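Local coordinates for protein lactoylglutathione lyase (Pseudomonas aeruginosa, PDB 4MTS) that belongs to the glyoxalase/bleomycin resistance/dioxygenase superfamily, the metal-binding vicinal oxygen chelate fold, and binds nickel and zinc ions, at residues E14-M26 with V84-V96. Numbering follows the deposited sequence. Where two conformers were deposited one is given.
Sequences EAALEFYTRALDM and VTCARARALGYRV
Phe19 and Ala23 of helix 13-23 pack against Leu92 and Tyr94 at the C-terminal end of helix 82-91, in a helix-to-helix contact of this vicinal oxygen chelate protein. The short helical segments run at 140° to one another, 10.4 Å apart at closest approach, and Ala23 faces Ala89 where the backbones come nearest. Phe19 and Tyr94 form a T-shaped pair with planes 86° apart: Phe19 CD1, at the ring edge, lies 3.5 Å from Tyr94 CG, over the face but toward the rim, while Phe19 CB makes a CH-pi contact over the same ring. Ala23 CB lies 3.8 Å from Tyr94 CD2, oblique to the ring, and Leu92 CD1 lies against the Ala23 backbone. At the phenol end, one water bridges Tyr94 OH and Ala15 O. The other end of the contact is polar. Arg88 stretches out fully from CG to NE, its chi1 of -175° turning CG away from the backbone N, and grips Arg22 O side-on; NE and NH2 of Arg88 both donate in the guanidinium plane to this one oxygen, each at 2.8 Å. Asp25, at positive phi just past the helix, sets its carboxylate over a guanidinium face, OD1 2.8 Å from Arg88 NH2, an electrostatic pairing to which no N-H is directed. Gly93 closes helix 82-91 in a Schellman motif and leads into Tyr94. Beneath the helices, Phe19 and Leu24 rest on Val121, and Leu24 and Thr85 on Leu123, of strand 120-125; helix 13-23 also packs on strand 54-60 through Ala16, Leu17 and Tyr20, and Cys86 and Val96 touch strand 109-114.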
loop_
_atom_site.group_PDB
_atom_site.type_symbol
_atom_site.label_atom_id
_atom_site.label_comp_id
_atom_site.label_asym_id
_atom_site.label_seq_id
_atom_site.Cartn_x
_atom_site.Cartn_y
_atom_site.Cartn_z
ATOM N N GLU A 14 -10.682 -11.791 10.857
ATOM C CA GLU A 14 -9.911 -12.651 11.771
ATOM C C GLU A 14 -8.921 -13.489 11.017
ATOM O O GLU A 14 -7.796 -13.587 11.474
ATOM C CB GLU A 14 -10.791 -13.531 12.671
ATOM C CG GLU A 14 -11.441 -12.742 13.793
ATOM C CD GLU A 14 -12.295 -11.601 13.297
ATOM O OE1 GLU A 14 -13.200 -11.861 12.467
ATOM O OE2 GLU A 14 -11.952 -10.436 13.610
ATOM N N ALA A 15 -9.289 -14.024 9.838
ATOM C CA ALA A 15 -8.357 -14.828 9.012
ATOM C C ALA A 15 -7.186 -13.937 8.546
ATOM O O ALA A 15 -6.004 -14.350 8.613
ATOM C CB ALA A 15 -9.086 -15.393 7.794
ATOM N N ALA A 16 -7.509 -12.702 8.124
ATOM C CA ALA A 16 -6.502 -11.725 7.703
ATOM C C ALA A 16 -5.521 -11.418 8.835
ATOM O O ALA A 16 -4.318 -11.552 8.651
ATOM C CB ALA A 16 -7.181 -10.443 7.207
ATOM N N LEU A 17 -6.030 -11.017 10.030
ATOM C CA LEU A 17 -5.190 -10.707 11.185
ATOM C C LEU A 17 -4.295 -11.887 11.585
ATOM O O LEU A 17 -3.138 -11.685 11.948
ATOM C CB LEU A 17 -6.074 -10.267 12.390
ATOM C CG LEU A 17 -6.714 -8.862 12.224
ATOM C CD1 LEU A 17 -7.648 -8.538 13.393
ATOM C CD2 LEU A 17 -5.668 -7.757 12.125
ATOM N N GLU A 18 -4.815 -13.102 11.490
ATOM C CA GLU A 18 -4.019 -14.285 11.840
ATOM C C GLU A 18 -2.799 -14.360 10.911
ATOM O O GLU A 18 -1.706 -14.602 11.386
ATOM C CB GLU A 18 -4.860 -15.553 11.694
ATOM C CG GLU A 18 -5.981 -15.661 12.720
ATOM C CD GLU A 18 -5.509 -15.458 14.147
ATOM O OE1 GLU A 18 -4.652 -16.245 14.604
ATOM O OE2 GLU A 18 -5.917 -14.453 14.770
ATOM N N PHE A 19 -2.991 -14.118 9.616
ATOM C CA PHE A 19 -1.855 -14.119 8.673
ATOM C C PHE A 19 -0.847 -13.043 9.034
ATOM O O PHE A 19 0.338 -13.342 9.149
ATOM C CB PHE A 19 -2.352 -13.930 7.236
ATOM C CG PHE A 19 -1.248 -13.749 6.217
ATOM C CD1 PHE A 19 -0.594 -14.853 5.669
ATOM C CD2 PHE A 19 -0.881 -12.482 5.781
ATOM C CE1 PHE A 19 0.435 -14.685 4.728
ATOM C CE2 PHE A 19 0.154 -12.314 4.849
ATOM C CZ PHE A 19 0.805 -13.414 4.327
ATOM N N TYR A 20 -1.286 -11.754 9.099
ATOM C CA TYR A 20 -0.344 -10.679 9.359
ATOM C C TYR A 20 0.404 -10.786 10.667
ATOM O O TYR A 20 1.598 -10.488 10.704
ATOM C CB TYR A 20 -0.994 -9.288 9.143
ATOM C CG TYR A 20 -1.262 -9.092 7.664
ATOM C CD1 TYR A 20 -0.228 -8.764 6.789
ATOM C CD2 TYR A 20 -2.517 -9.358 7.123
ATOM C CE1 TYR A 20 -0.452 -8.648 5.415
ATOM C CE2 TYR A 20 -2.743 -9.291 5.749
ATOM C CZ TYR A 20 -1.711 -8.901 4.903
ATOM O OH TYR A 20 -1.936 -8.789 3.546
ATOM N N THR A 21 -0.283 -11.256 11.730
ATOM C CA THR A 21 0.379 -11.369 13.028
ATOM C C THR A 21 1.184 -12.644 13.168
ATOM O O THR A 21 2.251 -12.584 13.757
ATOM C CB THR A 21 -0.612 -11.232 14.215
ATOM O OG1 THR A 21 -1.553 -12.310 14.158
ATOM C CG2 THR A 21 -1.324 -9.893 14.237
ATOM N N ARG A 22 0.658 -13.792 12.715
ATOM C CA ARG A 22 1.343 -15.090 12.881
ATOM C C ARG A 22 2.440 -15.334 11.854
ATOM O O ARG A 22 3.566 -15.662 12.232
ATOM C CB ARG A 22 0.367 -16.263 12.849
ATOM C CG ARG A 22 -0.673 -16.330 13.951
ATOM C CD ARG A 22 -1.296 -17.726 13.945
ATOM N NE ARG A 22 -2.748 -17.726 13.741
ATOM C CZ ARG A 22 -3.496 -18.827 13.630
ATOM N NH1 ARG A 22 -2.935 -20.030 13.689
ATOM N NH2 ARG A 22 -4.806 -18.733 13.440
ATOM N N ALA A 23 2.097 -15.271 10.551
ATOM C CA ALA A 23 3.084 -15.495 9.499
ATOM C C ALA A 23 4.082 -14.342 9.394
ATOM O O ALA A 23 5.276 -14.580 9.158
ATOM C CB ALA A 23 2.385 -15.732 8.160
ATOM N N LEU A 24 3.619 -13.097 9.577
ATOM C CA LEU A 24 4.499 -11.925 9.413
ATOM C C LEU A 24 4.943 -11.187 10.665
ATOM O O LEU A 24 5.644 -10.181 10.553
ATOM C CB LEU A 24 3.927 -10.954 8.365
ATOM C CG LEU A 24 3.811 -11.525 6.935
ATOM C CD1 LEU A 24 2.921 -10.625 6.046
ATOM C CD2 LEU A 24 5.219 -11.707 6.289
ATOM N N ASP A 25 4.557 -11.652 11.865
ATOM C CA ASP A 25 5.021 -11.001 13.087
ATOM C C ASP A 25 4.674 -9.524 13.210
ATOM O O ASP A 25 5.328 -8.793 13.935
ATOM C CB ASP A 25 6.508 -11.282 13.394
ATOM C CG ASP A 25 6.783 -12.764 13.588
ATOM O OD1 ASP A 25 6.006 -13.427 14.322
ATOM O OD2 ASP A 25 7.719 -13.272 12.964
ATOM N N MET A 26 3.605 -9.077 12.529
ATOM C CA MET A 26 3.159 -7.710 12.746
ATOM C C MET A 26 2.369 -7.726 14.060
ATOM O O MET A 26 1.990 -8.798 14.542
ATOM C CB MET A 26 2.177 -7.278 11.644
ATOM C CG MET A 26 2.894 -6.932 10.358
ATOM S SD MET A 26 1.713 -6.281 9.177
ATOM C CE MET A 26 2.770 -6.277 7.667
ATOM N N VAL A 84 13.594 -18.323 5.579
ATOM C CA VAL A 84 13.046 -18.590 6.922
ATOM C C VAL A 84 11.582 -18.082 7.018
ATOM O O VAL A 84 10.703 -18.815 7.475
ATOM C CB VAL A 84 13.962 -18.026 8.030
ATOM C CG1 VAL A 84 13.249 -18.001 9.381
ATOM C CG2 VAL A 84 15.262 -18.833 8.122
ATOM N N THR A 85 11.324 -16.854 6.556
ATOM C CA THR A 85 9.947 -16.326 6.557
ATOM C C THR A 85 9.016 -17.193 5.681
ATOM O O THR A 85 7.894 -17.472 6.098
ATOM C CB THR A 85 9.941 -14.834 6.250
ATOM O OG1 THR A 85 10.877 -14.232 7.126
ATOM C CG2 THR A 85 8.565 -14.177 6.482
ATOM N N CYS A 86 9.495 -17.666 4.491
ATOM C CA CYS A 86 8.711 -18.542 3.617
ATOM C C CYS A 86 8.350 -19.839 4.305
ATOM O O CYS A 86 7.219 -20.301 4.185
ATOM C CB CYS A 86 9.465 -18.823 2.320
ATOM S SG CYS A 86 9.510 -17.419 1.185
ATOM N N ALA A 87 9.351 -20.476 4.931
ATOM C CA ALA A 87 9.206 -21.762 5.615
ATOM C C ALA A 87 8.185 -21.635 6.773
ATOM O O ALA A 87 7.393 -22.553 6.979
ATOM C CB ALA A 87 10.568 -22.216 6.136
ATOM N N ARG A 88 8.174 -20.470 7.468
ATOM C CA ARG A 88 7.224 -20.161 8.558
ATOM C C ARG A 88 5.802 -20.084 7.963
ATOM O O ARG A 88 4.894 -20.755 8.460
ATOM C CB ARG A 88 7.621 -18.866 9.280
ATOM C CG ARG A 88 6.755 -18.521 10.500
ATOM C CD ARG A 88 7.139 -17.185 11.108
ATOM N NE ARG A 88 6.173 -16.738 12.116
ATOM C CZ ARG A 88 6.439 -16.590 13.412
ATOM N NH1 ARG A 88 7.656 -16.842 13.882
ATOM N NH2 ARG A 88 5.493 -16.182 14.248
ATOM N N ALA A 89 5.619 -19.309 6.869
ATOM C CA ALA A 89 4.321 -19.208 6.178
ATOM C C ALA A 89 3.831 -20.577 5.750
ATOM O O ALA A 89 2.683 -20.924 6.012
ATOM C CB ALA A 89 4.440 -18.305 4.951
ATOM N N ARG A 90 4.701 -21.365 5.084
ATOM C CA ARG A 90 4.335 -22.697 4.600
ATOM C C ARG A 90 3.854 -23.621 5.739
ATOM O O ARG A 90 2.800 -24.258 5.606
ATOM C CB ARG A 90 5.519 -23.337 3.847
ATOM C CG ARG A 90 5.245 -23.537 2.368
ATOM C CD ARG A 90 6.378 -24.292 1.684
ATOM N NE ARG A 90 6.723 -23.680 0.405
ATOM C CZ ARG A 90 7.762 -22.877 0.235
ATOM N NH1 ARG A 90 8.588 -22.626 1.241
ATOM N NH2 ARG A 90 7.998 -22.333 -0.948
ATOM N N ALA A 91 4.598 -23.625 6.865
ATOM C CA ALA A 91 4.344 -24.451 8.045
ATOM C C ALA A 91 3.013 -24.060 8.681
ATOM O O ALA A 91 2.287 -24.912 9.170
ATOM C CB ALA A 91 5.497 -24.311 9.036
ATOM N N LEU A 92 2.658 -22.780 8.584
ATOM C CA LEU A 92 1.390 -22.256 9.078
ATOM C C LEU A 92 0.251 -22.481 8.078
ATOM O O LEU A 92 -0.898 -22.165 8.372
ATOM C CB LEU A 92 1.529 -20.765 9.432
ATOM C CG LEU A 92 2.236 -20.456 10.727
ATOM C CD1 LEU A 92 2.766 -19.045 10.721
ATOM C CD2 LEU A 92 1.310 -20.691 11.922
ATOM N N GLY A 93 0.565 -23.039 6.915
ATOM C CA GLY A 93 -0.444 -23.314 5.899
ATOM C C GLY A 93 -0.755 -22.156 4.971
ATOM O O GLY A 93 -1.777 -22.177 4.280
ATOM N N TYR A 94 0.112 -21.136 4.928
ATOM C CA TYR A 94 -0.118 -20.014 3.999
ATOM C C TYR A 94 0.618 -20.211 2.668
ATOM O O TYR A 94 1.520 -21.032 2.592
ATOM C CB TYR A 94 0.219 -18.678 4.656
ATOM C CG TYR A 94 -0.649 -18.390 5.860
ATOM C CD1 TYR A 94 -2.013 -18.148 5.719
ATOM C CD2 TYR A 94 -0.105 -18.346 7.135
ATOM C CE1 TYR A 94 -2.816 -17.883 6.827
ATOM C CE2 TYR A 94 -0.885 -18.033 8.244
ATOM C CZ TYR A 94 -2.243 -17.826 8.090
ATOM O OH TYR A 94 -3.007 -17.574 9.204
ATOM N N ARG A 95 0.173 -19.508 1.605
ATOM C CA ARG A 95 0.709 -19.639 0.260
ATOM C C ARG A 95 1.998 -18.893 0.027
ATOM O O ARG A 95 2.066 -17.666 0.189
ATOM C CB ARG A 95 -0.319 -19.182 -0.798
ATOM C CG ARG A 95 -1.374 -20.208 -1.105
ATOM C CD ARG A 95 -2.390 -19.639 -2.066
ATOM N NE ARG A 95 -3.744 -19.950 -1.623
ATOM C CZ ARG A 95 -4.420 -21.029 -1.998
ATOM N NH1 ARG A 95 -3.882 -21.898 -2.847
ATOM N NH2 ARG A 95 -5.642 -21.246 -1.533
ATOM N N VAL A 96 3.016 -19.632 -0.418
ATOM C CA VAL A 96 4.258 -19.019 -0.855
ATOM C C VAL A 96 4.101 -19.172 -2.389
ATOM O O VAL A 96 3.998 -20.306 -2.874
ATOM C CB VAL A 96 5.548 -19.707 -0.324
ATOM C CG1 VAL A 96 6.787 -19.027 -0.899
ATOM C CG2 VAL A 96 5.605 -19.722 1.211
HETATM O O HOH W 1 -5.596 -16.992 8.548
#